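Local structure of carbohydrate kinase (Agrobacterium tumefaciens, 2NWH) at residues A46-R51 / M257-L262. The protein probably phosphorylates a sugar or sugar-like substrate with ATP, as a member of the pfkB (ribokinase-like) family of carbohydrate kinases. Residues are numbered along the deposited sequence; the frame is centred on the assembly and turned at random. Where two conformers were deposited one is given.
Sequences ARNLSR and MASGYL
In this ribokinase-like fold two helices pack side by side through Asn48 and Leu49 on one and Ser259 and Leu262 on the other. A run of glycines joins strand 32-39 to helix 41-51. Helix 255-266 begins at Asp255, the last residue of a GAGD sequence; in pfkB kinases the aspartate at this position usually acts as the catalytic base. The segment axes approach to 8.8 Å and cross at -42°. Ser259 is the small residue at the closest point, its CA 5.6 Å from CA of Leu49. Its OG lies against CB of Asn48 at 3.1 Å, a tight fit. That hydroxyl is hydrogen-bonded within its own helix, to Asp255 O. Asn48 has CG beside its backbone N (chi1 -66°), which carries the amide along the helix flank toward the start of helix 255-266. There ND2 is hydrogen-bonded to the carboxylate of Asp255, while OD1 receives a weak, bent bond from Arg51 NH1 (3.0 Å, 126°). Leu49 divides its methyls. CD2 reaches the backbone of Ser259, 3.5 Å from its O, and CD1 meets CD2 of Leu262 at 4.0 Å. The two leucine side chains cross at about a right angle. Leu49 also rests on Val56 of strand 55-63, and Leu262 on Ile185 and Phe187 of strand 185-189. The buried helix pair thus packs against the large central sheet, with Ser293 and Leu296 touching Asn48.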
# COMPACT_ATOMS: atom_id res chain seq x y z
N ALA A 46 5.41 -0.74 3.53
CA ALA A 46 6.34 -0.78 4.67
C ALA A 46 7.76 -0.66 4.17
O ALA A 46 8.52 0.13 4.72
CB ALA A 46 6.21 -2.10 5.46
N ARG A 47 8.11 -1.46 3.17
CA ARG A 47 9.44 -1.36 2.56
C ARG A 47 9.67 0.03 2.06
O ARG A 47 10.77 0.57 2.27
CB ARG A 47 9.57 -2.37 1.41
CG ARG A 47 9.66 -3.83 1.93
CD ARG A 47 10.17 -4.74 0.84
NE ARG A 47 9.26 -4.86 -0.31
CZ ARG A 47 9.40 -5.75 -1.30
NH1 ARG A 47 10.49 -6.53 -1.32
NH2 ARG A 47 8.51 -5.80 -2.30
N ASN A 48 8.68 0.61 1.41
CA ASN A 48 8.89 1.96 0.84
C ASN A 48 9.15 2.99 1.91
O ASN A 48 10.04 3.83 1.75
CB ASN A 48 7.70 2.42 -0.02
CG ASN A 48 7.53 1.57 -1.28
OD1 ASN A 48 8.43 0.84 -1.65
ND2 ASN A 48 6.37 1.68 -1.93
N LEU A 49 8.37 2.94 2.99
CA LEU A 49 8.57 3.87 4.10
C LEU A 49 9.93 3.72 4.72
O LEU A 49 10.57 4.72 5.09
CB LEU A 49 7.45 3.70 5.16
CG LEU A 49 6.12 4.23 4.61
CD1 LEU A 49 4.90 3.57 5.36
CD2 LEU A 49 6.09 5.77 4.63
N SER A 50 10.40 2.49 4.86
CA SER A 50 11.77 2.25 5.36
C SER A 50 12.86 2.85 4.43
O SER A 50 13.83 3.52 4.88
CB SER A 50 11.97 0.75 5.61
OG SER A 50 13.24 0.50 6.19
N ARG A 51 12.66 2.66 3.14
CA ARG A 51 13.55 3.26 2.11
C ARG A 51 13.60 4.77 2.16
O ARG A 51 14.61 5.36 1.76
CB ARG A 51 13.04 2.85 0.72
CG ARG A 51 13.43 1.39 0.39
CD ARG A 51 12.65 0.88 -0.81
NE ARG A 51 12.93 -0.56 -0.98
CZ ARG A 51 12.05 -1.44 -1.40
NH1 ARG A 51 10.83 -1.03 -1.73
NH2 ARG A 51 12.41 -2.73 -1.52
N MET A 257 2.93 5.92 -4.24
CA MET A 257 2.19 7.16 -3.97
C MET A 257 1.92 7.28 -2.45
O MET A 257 2.24 8.30 -1.79
CB MET A 257 0.89 7.09 -4.78
CG MET A 257 -0.22 8.07 -4.39
SD MET A 257 0.13 9.76 -4.92
CE MET A 257 0.35 10.53 -3.34
N ALA A 258 1.34 6.22 -1.90
CA ALA A 258 0.97 6.19 -0.47
C ALA A 258 2.20 6.47 0.37
O ALA A 258 2.19 7.37 1.24
CB ALA A 258 0.36 4.81 -0.07
N SER A 259 3.29 5.74 0.08
CA SER A 259 4.49 5.88 0.87
C SER A 259 5.04 7.28 0.81
O SER A 259 5.46 7.79 1.83
CB SER A 259 5.52 4.89 0.39
OG SER A 259 4.88 3.61 0.43
N GLY A 260 5.07 7.88 -0.39
CA GLY A 260 5.66 9.21 -0.56
C GLY A 260 4.78 10.27 0.10
O GLY A 260 5.28 11.17 0.77
N TYR A 261 3.47 10.11 -0.06
CA TYR A 261 2.52 11.03 0.57
C TYR A 261 2.56 10.94 2.09
O TYR A 261 2.70 11.95 2.79
CB TYR A 261 1.11 10.76 0.04
CG TYR A 261 0.10 11.78 0.49
CD1 TYR A 261 -0.17 12.90 -0.30
CD2 TYR A 261 -0.57 11.64 1.73
CE1 TYR A 261 -1.11 13.85 0.10
CE2 TYR A 261 -1.52 12.60 2.14
CZ TYR A 261 -1.77 13.70 1.31
OH TYR A 261 -2.70 14.67 1.67
N LEU A 262 2.47 9.72 2.62
CA LEU A 262 2.47 9.50 4.06
C LEU A 262 3.80 9.93 4.63
O LEU A 262 3.83 10.55 5.68
CB LEU A 262 2.16 8.03 4.35
CG LEU A 262 2.06 7.61 5.79
CD1 LEU A 262 0.89 8.38 6.37
CD2 LEU A 262 1.79 6.12 5.82